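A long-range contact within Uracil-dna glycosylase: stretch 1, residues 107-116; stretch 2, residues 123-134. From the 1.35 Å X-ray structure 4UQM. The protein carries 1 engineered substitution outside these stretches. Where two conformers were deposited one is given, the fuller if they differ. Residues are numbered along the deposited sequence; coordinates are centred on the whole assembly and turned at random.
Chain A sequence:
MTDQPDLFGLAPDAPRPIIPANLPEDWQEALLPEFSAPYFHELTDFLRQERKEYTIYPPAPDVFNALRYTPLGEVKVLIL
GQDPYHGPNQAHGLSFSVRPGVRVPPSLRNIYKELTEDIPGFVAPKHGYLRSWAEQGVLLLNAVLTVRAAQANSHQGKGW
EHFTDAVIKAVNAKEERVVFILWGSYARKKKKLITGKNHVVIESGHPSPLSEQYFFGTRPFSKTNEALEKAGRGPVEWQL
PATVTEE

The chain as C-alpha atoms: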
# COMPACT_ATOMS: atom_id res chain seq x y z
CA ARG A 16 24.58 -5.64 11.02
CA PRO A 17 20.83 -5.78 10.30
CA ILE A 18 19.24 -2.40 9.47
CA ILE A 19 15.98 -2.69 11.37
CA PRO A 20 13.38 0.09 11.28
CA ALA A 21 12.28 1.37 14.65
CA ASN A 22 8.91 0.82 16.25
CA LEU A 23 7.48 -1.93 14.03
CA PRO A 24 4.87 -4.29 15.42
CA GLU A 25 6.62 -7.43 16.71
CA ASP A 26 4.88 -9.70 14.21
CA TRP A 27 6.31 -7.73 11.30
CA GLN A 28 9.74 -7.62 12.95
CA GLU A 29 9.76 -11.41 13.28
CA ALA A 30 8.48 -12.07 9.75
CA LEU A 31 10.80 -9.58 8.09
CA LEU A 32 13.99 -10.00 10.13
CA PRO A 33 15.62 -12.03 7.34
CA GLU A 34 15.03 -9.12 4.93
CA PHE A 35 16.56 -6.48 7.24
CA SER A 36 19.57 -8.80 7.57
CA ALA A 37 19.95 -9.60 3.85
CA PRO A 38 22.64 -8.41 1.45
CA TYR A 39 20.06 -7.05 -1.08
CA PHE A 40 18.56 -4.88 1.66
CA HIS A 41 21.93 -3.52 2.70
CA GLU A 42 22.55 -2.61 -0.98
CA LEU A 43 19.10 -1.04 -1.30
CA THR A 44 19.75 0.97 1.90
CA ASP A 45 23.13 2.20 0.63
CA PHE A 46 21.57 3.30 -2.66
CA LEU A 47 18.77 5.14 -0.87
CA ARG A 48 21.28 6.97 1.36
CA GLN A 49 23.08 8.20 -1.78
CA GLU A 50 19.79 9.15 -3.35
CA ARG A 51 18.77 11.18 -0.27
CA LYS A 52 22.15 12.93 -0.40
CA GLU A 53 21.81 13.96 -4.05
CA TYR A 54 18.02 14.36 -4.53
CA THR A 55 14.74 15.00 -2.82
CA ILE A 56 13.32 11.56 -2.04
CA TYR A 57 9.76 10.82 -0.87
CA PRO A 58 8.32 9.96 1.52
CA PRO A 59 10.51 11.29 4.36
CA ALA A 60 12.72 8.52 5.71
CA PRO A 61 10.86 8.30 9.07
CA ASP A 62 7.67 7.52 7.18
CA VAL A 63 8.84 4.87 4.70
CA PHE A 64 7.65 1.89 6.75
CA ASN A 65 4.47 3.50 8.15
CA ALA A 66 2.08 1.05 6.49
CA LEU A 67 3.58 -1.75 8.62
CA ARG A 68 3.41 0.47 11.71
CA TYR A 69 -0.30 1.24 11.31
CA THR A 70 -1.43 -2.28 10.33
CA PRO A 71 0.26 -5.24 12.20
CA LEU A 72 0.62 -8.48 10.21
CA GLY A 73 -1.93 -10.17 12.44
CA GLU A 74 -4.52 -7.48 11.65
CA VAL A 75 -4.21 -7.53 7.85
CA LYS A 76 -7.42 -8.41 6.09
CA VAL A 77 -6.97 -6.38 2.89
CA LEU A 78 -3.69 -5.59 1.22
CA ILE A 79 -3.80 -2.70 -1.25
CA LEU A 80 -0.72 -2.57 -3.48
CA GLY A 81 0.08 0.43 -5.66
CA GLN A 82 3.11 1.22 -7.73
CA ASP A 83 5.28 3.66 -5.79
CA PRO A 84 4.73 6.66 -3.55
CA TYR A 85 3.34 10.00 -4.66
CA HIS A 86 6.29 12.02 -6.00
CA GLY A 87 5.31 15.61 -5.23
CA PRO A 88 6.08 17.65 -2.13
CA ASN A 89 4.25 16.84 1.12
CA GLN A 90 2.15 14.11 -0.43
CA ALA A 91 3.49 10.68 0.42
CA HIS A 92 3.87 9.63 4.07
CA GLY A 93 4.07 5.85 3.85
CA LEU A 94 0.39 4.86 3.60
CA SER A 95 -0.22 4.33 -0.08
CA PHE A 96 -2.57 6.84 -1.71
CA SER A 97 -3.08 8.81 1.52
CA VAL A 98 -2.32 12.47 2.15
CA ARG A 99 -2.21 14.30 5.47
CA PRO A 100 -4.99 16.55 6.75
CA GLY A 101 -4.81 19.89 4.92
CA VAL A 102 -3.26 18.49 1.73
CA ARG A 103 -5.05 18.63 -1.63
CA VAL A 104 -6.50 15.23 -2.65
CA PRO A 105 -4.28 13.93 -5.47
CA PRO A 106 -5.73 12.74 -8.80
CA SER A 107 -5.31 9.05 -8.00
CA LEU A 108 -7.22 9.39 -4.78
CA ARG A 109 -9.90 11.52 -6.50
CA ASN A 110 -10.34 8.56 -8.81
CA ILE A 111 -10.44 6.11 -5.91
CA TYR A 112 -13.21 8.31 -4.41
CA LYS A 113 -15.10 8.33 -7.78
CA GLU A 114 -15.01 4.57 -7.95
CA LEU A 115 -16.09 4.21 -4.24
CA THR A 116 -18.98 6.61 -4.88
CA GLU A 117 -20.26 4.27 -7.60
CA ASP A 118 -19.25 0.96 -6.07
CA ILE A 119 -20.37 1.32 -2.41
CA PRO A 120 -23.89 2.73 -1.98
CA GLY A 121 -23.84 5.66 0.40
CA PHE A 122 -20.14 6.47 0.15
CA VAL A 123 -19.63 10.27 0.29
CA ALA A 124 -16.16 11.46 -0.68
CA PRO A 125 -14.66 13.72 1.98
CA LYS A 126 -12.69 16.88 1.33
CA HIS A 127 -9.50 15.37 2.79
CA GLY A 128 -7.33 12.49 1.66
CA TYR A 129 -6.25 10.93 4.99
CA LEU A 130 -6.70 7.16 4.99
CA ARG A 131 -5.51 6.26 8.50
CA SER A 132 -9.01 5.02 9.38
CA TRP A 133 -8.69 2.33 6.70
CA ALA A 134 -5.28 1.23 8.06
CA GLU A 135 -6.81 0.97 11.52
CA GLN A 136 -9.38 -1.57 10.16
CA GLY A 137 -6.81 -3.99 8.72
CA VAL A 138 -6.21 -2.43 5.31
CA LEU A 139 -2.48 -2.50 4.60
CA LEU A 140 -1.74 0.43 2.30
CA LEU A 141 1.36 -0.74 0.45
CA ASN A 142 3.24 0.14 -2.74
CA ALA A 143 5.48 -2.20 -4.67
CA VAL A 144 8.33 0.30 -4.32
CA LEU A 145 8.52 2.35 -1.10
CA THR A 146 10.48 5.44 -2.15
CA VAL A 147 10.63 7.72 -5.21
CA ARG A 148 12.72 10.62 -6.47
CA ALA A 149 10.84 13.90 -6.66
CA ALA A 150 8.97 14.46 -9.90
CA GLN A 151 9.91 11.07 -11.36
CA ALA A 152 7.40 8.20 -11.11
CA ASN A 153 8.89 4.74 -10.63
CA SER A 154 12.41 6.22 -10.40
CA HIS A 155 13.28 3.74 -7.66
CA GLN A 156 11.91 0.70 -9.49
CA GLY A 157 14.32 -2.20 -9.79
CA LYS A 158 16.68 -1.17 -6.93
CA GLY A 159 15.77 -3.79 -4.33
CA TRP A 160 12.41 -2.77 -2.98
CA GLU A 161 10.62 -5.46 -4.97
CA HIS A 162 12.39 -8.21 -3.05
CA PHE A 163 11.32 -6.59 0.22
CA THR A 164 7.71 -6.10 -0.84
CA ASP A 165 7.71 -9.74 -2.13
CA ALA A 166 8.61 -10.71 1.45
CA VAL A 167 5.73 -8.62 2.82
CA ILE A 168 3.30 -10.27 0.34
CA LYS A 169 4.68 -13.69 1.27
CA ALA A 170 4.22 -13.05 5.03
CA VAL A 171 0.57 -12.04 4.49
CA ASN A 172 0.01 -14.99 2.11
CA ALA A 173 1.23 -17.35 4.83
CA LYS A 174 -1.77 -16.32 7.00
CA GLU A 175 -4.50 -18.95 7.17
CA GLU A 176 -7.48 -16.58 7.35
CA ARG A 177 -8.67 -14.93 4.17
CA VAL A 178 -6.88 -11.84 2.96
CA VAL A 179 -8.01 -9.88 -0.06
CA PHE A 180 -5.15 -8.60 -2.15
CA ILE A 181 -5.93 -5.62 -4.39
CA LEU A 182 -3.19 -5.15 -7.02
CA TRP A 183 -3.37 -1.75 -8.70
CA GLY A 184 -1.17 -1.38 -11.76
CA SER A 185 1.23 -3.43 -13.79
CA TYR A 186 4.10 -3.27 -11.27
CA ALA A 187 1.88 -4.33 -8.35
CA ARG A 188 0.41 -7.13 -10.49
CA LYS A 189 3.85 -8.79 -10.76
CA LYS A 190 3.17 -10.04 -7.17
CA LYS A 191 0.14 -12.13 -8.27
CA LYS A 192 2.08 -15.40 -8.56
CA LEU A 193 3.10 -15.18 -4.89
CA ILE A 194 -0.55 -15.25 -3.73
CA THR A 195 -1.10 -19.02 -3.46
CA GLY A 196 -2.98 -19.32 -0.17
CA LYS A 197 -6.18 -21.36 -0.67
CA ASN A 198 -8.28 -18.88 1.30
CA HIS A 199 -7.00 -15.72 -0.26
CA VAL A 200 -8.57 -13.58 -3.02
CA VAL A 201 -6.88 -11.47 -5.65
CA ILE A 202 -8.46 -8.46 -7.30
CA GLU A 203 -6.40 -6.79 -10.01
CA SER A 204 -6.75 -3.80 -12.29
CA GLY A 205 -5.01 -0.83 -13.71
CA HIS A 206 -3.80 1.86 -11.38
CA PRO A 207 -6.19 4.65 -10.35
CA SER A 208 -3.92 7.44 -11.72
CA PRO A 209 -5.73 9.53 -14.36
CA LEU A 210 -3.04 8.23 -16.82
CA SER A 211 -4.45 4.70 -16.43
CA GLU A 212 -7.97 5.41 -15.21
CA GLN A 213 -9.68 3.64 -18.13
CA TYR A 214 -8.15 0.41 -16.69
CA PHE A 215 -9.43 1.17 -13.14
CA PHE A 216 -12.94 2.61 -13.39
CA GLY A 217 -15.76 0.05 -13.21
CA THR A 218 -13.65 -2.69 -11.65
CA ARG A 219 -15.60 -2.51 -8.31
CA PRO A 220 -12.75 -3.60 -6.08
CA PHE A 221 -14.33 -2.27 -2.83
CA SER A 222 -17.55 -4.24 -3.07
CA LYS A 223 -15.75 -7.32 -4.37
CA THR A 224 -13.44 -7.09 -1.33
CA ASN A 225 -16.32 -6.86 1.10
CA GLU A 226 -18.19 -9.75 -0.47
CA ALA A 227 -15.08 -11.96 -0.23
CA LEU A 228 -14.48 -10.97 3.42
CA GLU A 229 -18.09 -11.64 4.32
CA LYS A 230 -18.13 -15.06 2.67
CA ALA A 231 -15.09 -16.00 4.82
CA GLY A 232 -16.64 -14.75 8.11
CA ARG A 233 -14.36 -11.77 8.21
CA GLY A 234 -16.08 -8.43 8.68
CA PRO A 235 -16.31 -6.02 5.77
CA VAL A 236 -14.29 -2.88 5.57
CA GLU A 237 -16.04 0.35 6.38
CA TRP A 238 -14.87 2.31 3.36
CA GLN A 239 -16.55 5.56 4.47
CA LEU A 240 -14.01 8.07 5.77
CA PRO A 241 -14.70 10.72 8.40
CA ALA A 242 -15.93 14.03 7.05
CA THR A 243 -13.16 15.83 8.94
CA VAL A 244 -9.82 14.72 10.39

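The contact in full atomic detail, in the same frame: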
# COMPACT_ATOMS: atom_id res chain seq x y z
N SER A 107 -5.04 10.45 -8.21
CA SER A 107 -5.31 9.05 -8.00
C SER A 107 -6.39 8.82 -6.96
O SER A 107 -7.24 7.92 -7.11
CB SER A 107 -4.02 8.31 -7.60
OG SER A 107 -3.05 8.33 -8.67
N LEU A 108 -6.27 9.55 -5.86
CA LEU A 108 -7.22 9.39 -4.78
C LEU A 108 -8.59 9.97 -5.16
O LEU A 108 -9.62 9.40 -4.79
CB LEU A 108 -6.68 9.99 -3.48
CG LEU A 108 -7.54 9.75 -2.21
CD1 LEU A 108 -7.82 8.26 -1.97
CD2 LEU A 108 -6.92 10.40 -0.98
N ARG A 109 -8.62 11.05 -5.94
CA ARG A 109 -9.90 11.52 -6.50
C ARG A 109 -10.56 10.42 -7.27
O ARG A 109 -11.77 10.28 -7.20
CB ARG A 109 -9.71 12.70 -7.41
CG ARG A 109 -9.24 13.90 -6.66
CD ARG A 109 -9.34 15.14 -7.45
NE ARG A 109 -8.65 16.12 -6.68
CZ ARG A 109 -9.17 16.78 -5.66
NH1 ARG A 109 -10.48 16.62 -5.31
NH2 ARG A 109 -8.38 17.63 -5.05
N ASN A 110 -9.76 9.66 -8.03
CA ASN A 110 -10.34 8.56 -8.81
C ASN A 110 -10.78 7.41 -7.93
O ASN A 110 -11.83 6.82 -8.18
CB ASN A 110 -9.35 8.11 -9.87
CG ASN A 110 -9.28 9.07 -11.03
OD1 ASN A 110 -10.15 9.92 -11.21
ND2 ASN A 110 -8.28 8.90 -11.88
N ILE A 111 -10.01 7.06 -6.90
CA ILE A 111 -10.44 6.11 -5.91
C ILE A 111 -11.81 6.51 -5.34
O ILE A 111 -12.72 5.68 -5.18
CB ILE A 111 -9.38 5.91 -4.81
CG1 ILE A 111 -8.20 5.07 -5.34
CG2 ILE A 111 -9.94 5.26 -3.55
CD1 ILE A 111 -6.96 5.24 -4.49
N TYR A 112 -11.92 7.78 -4.94
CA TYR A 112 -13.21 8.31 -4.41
C TYR A 112 -14.35 8.20 -5.44
O TYR A 112 -15.49 7.86 -5.07
CB TYR A 112 -13.06 9.74 -3.95
CG TYR A 112 -12.29 9.98 -2.65
CD1 TYR A 112 -11.85 8.93 -1.83
CD2 TYR A 112 -11.96 11.28 -2.26
CE1 TYR A 112 -11.17 9.15 -0.68
CE2 TYR A 112 -11.26 11.53 -1.07
CZ TYR A 112 -10.87 10.46 -0.28
OH TYR A 112 -10.18 10.71 0.87
N LYS A 113 -14.07 8.44 -6.72
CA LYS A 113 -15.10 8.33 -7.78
C LYS A 113 -15.59 6.90 -7.87
O LYS A 113 -16.80 6.64 -7.96
CB LYS A 113 -14.57 8.80 -9.17
CG LYS A 113 -14.42 10.30 -9.32
CD LYS A 113 -13.82 10.70 -10.68
CE LYS A 113 -12.72 11.72 -10.55
NZ LYS A 113 -12.09 12.10 -11.85
N GLU A 114 -14.66 5.95 -7.85
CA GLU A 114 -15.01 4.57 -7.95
C GLU A 114 -15.79 4.09 -6.70
O GLU A 114 -16.80 3.36 -6.81
CB GLU A 114 -13.76 3.72 -8.20
CG GLU A 114 -14.04 2.23 -8.34
CD GLU A 114 -14.81 1.84 -9.57
OE1 GLU A 114 -14.87 2.63 -10.53
OE2 GLU A 114 -15.33 0.68 -9.59
N LEU A 115 -15.34 4.49 -5.51
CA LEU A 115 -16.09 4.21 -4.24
C LEU A 115 -17.50 4.76 -4.27
O LEU A 115 -18.43 4.08 -3.84
CB LEU A 115 -15.32 4.82 -3.07
CG LEU A 115 -14.25 3.93 -2.45
CD1 LEU A 115 -13.34 4.74 -1.54
CD2 LEU A 115 -14.89 2.76 -1.67
N THR A 116 -17.67 5.97 -4.80
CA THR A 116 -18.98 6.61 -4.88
C THR A 116 -19.92 5.75 -5.73
O THR A 116 -21.08 5.60 -5.36
CB THR A 116 -18.84 8.03 -5.45
OG1 THR A 116 -18.09 8.82 -4.51
CG2 THR A 116 -20.21 8.72 -5.68
N VAL A 123 -19.72 8.84 0.60
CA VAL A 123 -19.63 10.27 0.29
C VAL A 123 -18.17 10.66 0.41
O VAL A 123 -17.60 10.56 1.48
CB VAL A 123 -20.48 11.14 1.25
CG1 VAL A 123 -20.33 12.60 0.91
CG2 VAL A 123 -21.94 10.79 1.15
N ALA A 124 -17.55 11.09 -0.69
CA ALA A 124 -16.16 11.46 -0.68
C ALA A 124 -15.93 12.67 0.23
O ALA A 124 -16.64 13.65 0.09
CB ALA A 124 -15.69 11.78 -2.08
N PRO A 125 -14.96 12.59 1.14
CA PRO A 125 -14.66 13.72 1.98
C PRO A 125 -13.72 14.67 1.28
O PRO A 125 -13.19 14.37 0.22
CB PRO A 125 -13.96 13.08 3.14
CG PRO A 125 -13.20 11.98 2.51
CD PRO A 125 -14.06 11.45 1.44
N LYS A 126 -13.56 15.83 1.89
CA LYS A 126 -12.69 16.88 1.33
C LYS A 126 -11.20 16.61 1.55
O LYS A 126 -10.36 17.24 0.91
CB LYS A 126 -13.09 18.22 1.95
CG LYS A 126 -14.51 18.64 1.57
CD LYS A 126 -14.66 18.94 0.08
CE LYS A 126 -16.06 19.35 -0.34
NZ LYS A 126 -16.41 20.70 0.16
N HIS A 127 -10.88 15.75 2.47
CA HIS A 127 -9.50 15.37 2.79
C HIS A 127 -9.14 14.06 2.15
O HIS A 127 -10.02 13.34 1.64
CB HIS A 127 -9.35 15.29 4.32
CG HIS A 127 -10.06 14.12 4.91
ND1 HIS A 127 -9.52 12.86 4.92
CD2 HIS A 127 -11.28 14.01 5.50
CE1 HIS A 127 -10.36 12.01 5.47
NE2 HIS A 127 -11.46 12.68 5.79
N GLY A 128 -7.83 13.74 2.22
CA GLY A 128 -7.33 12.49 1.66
C GLY A 128 -6.63 11.56 2.63
O GLY A 128 -5.79 10.76 2.22
N TYR A 129 -6.96 11.65 3.92
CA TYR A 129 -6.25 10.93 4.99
C TYR A 129 -6.90 9.59 5.25
O TYR A 129 -8.08 9.53 5.65
CB TYR A 129 -6.28 11.79 6.23
CG TYR A 129 -5.45 11.32 7.37
CD1 TYR A 129 -4.11 11.09 7.25
CD2 TYR A 129 -6.04 11.19 8.62
CE1 TYR A 129 -3.34 10.70 8.37
CE2 TYR A 129 -5.29 10.85 9.72
CZ TYR A 129 -3.96 10.57 9.59
OH TYR A 129 -3.16 10.23 10.71
N LEU A 130 -6.14 8.52 5.02
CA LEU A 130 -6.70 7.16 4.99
C LEU A 130 -6.34 6.32 6.20
O LEU A 130 -6.53 5.11 6.20
CB LEU A 130 -6.26 6.47 3.69
CG LEU A 130 -6.52 7.22 2.40
CD1 LEU A 130 -5.98 6.39 1.24
CD2 LEU A 130 -7.99 7.52 2.20
N ARG A 131 -5.91 6.98 7.29
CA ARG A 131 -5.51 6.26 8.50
C ARG A 131 -6.63 5.35 9.01
O ARG A 131 -6.37 4.25 9.54
CB ARG A 131 -5.08 7.22 9.59
CG ARG A 131 -4.68 6.55 10.91
CD ARG A 131 -4.35 7.54 11.99
NE ARG A 131 -5.48 8.42 12.46
CZ ARG A 131 -5.36 9.56 13.17
NH1 ARG A 131 -4.18 10.04 13.52
NH2 ARG A 131 -6.46 10.25 13.52
N SER A 132 -7.87 5.81 8.87
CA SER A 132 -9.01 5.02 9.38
C SER A 132 -9.23 3.72 8.61
O SER A 132 -9.87 2.81 9.15
CB SER A 132 -10.30 5.84 9.48
OG SER A 132 -10.73 6.20 8.19
N TRP A 133 -8.70 3.61 7.41
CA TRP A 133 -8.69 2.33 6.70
C TRP A 133 -7.59 1.41 7.27
O TRP A 133 -7.79 0.24 7.53
CB TRP A 133 -8.45 2.49 5.20
CG TRP A 133 -9.57 3.11 4.42
CD1 TRP A 133 -10.83 3.41 4.85
CD2 TRP A 133 -9.52 3.50 3.04
NE1 TRP A 133 -11.54 3.99 3.82
CE2 TRP A 133 -10.77 4.00 2.69
CE3 TRP A 133 -8.55 3.38 2.04
CZ2 TRP A 133 -11.05 4.50 1.43
CZ3 TRP A 133 -8.85 3.83 0.76
CH2 TRP A 133 -10.08 4.38 0.47
N ALA A 134 -6.41 2.01 7.49
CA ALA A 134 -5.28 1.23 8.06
C ALA A 134 -5.64 0.64 9.42
O ALA A 134 -5.27 -0.49 9.77
CB ALA A 134 -4.05 2.10 8.18
O HOH W 1 -18.97 11.07 -3.23

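The contact sets one face of a helix, residues 107-116, against a loop that leads into a helix at Arg131. Together the two stretches bury 407 Å², and the helix pays for all of its share with five residues, Leu108, Ile111, Tyr112, Leu115 and Thr116. Their spacing of three and four is the first rule to read here: it puts the contacting side chains on one side of the helix, while Arg109 and Lys113 start away from the loop.

Ser107 is buried but out of reach of the loop. Leu108 makes the first contact. With chi1 t and chi2 p, it places CD2 3.4 Å from Gly128 CA and CD1 4.1 Å from Leu130 CD1. Glycine suits the position opposite: an ideal CB on Gly128 would lie only 2.9 Å from Leu108 CD2, a clash, so the bare backbone is what lets the leucine methyl come so close. Leu130, at the N-cap position before the second helix, points toward stretch 1 and supplies the aliphatic partner.

Arg109 is exposed, and Asn110 contributes within its own helix, accepting at OD1 a hydrogen bond from Lys113 NZ at 3.0 Å. Ile111, one turn before Leu115, points toward stretch 2 and brings CG2 to 4.1 Å from Trp133 CH2, at the edge of the indole.

Tyr112 is the centre of the contact, with 103 Å² covered by the loop, more than any other residue. In its m rotamer the ring reaches across to the loop, and its hydroxyl donates a hydrogen bond to the backbone carbonyl of His127, Tyr112 OH to His127 O 2.7 Å. This is the one direct hydrogen bond between the stretches, and it gives the buried phenol a polar partner near the plane of its ring. Over one face of that ring sits Pro125, whose CD lies 4.0 Å from the ring centroid and 24° off the normal, a CH-pi contact. Ala124 adds a small apolar surface, its CB 3.8 Å from Tyr112 CD2. Pro125 on one face, a carbonyl at the edge and a small alanine beside the ring let a single large side chain touch five loop residues, Ala124, Pro125, His127, Gly128 and Leu130.

His127 begins by pointing away, but its ring helps shape the loop: ND1 accepts a hydrogen bond from the backbone N of Tyr129 at 3.0 Å.

Glu114 is buried yet faces other partners elsewhere in the structure. Leu115 points toward stretch 2 and sets CD1 3.8 Å from Trp133 CZ2, so that it and Ile111 both pack at the tryptophan's edge, two branched aliphatic chains against a broad aromatic.

Thr116 closes the contact at its exposed end. Its OG1 donates to Tyr112 O at 2.8 Å, within the helix, and also receives a hydrogen bond from a water at 2.7 Å from OG1. That water in turn accepts from Ala124 N, 2.9 Å from its oxygen, bridging a gap that the two residues leave unbonded directly.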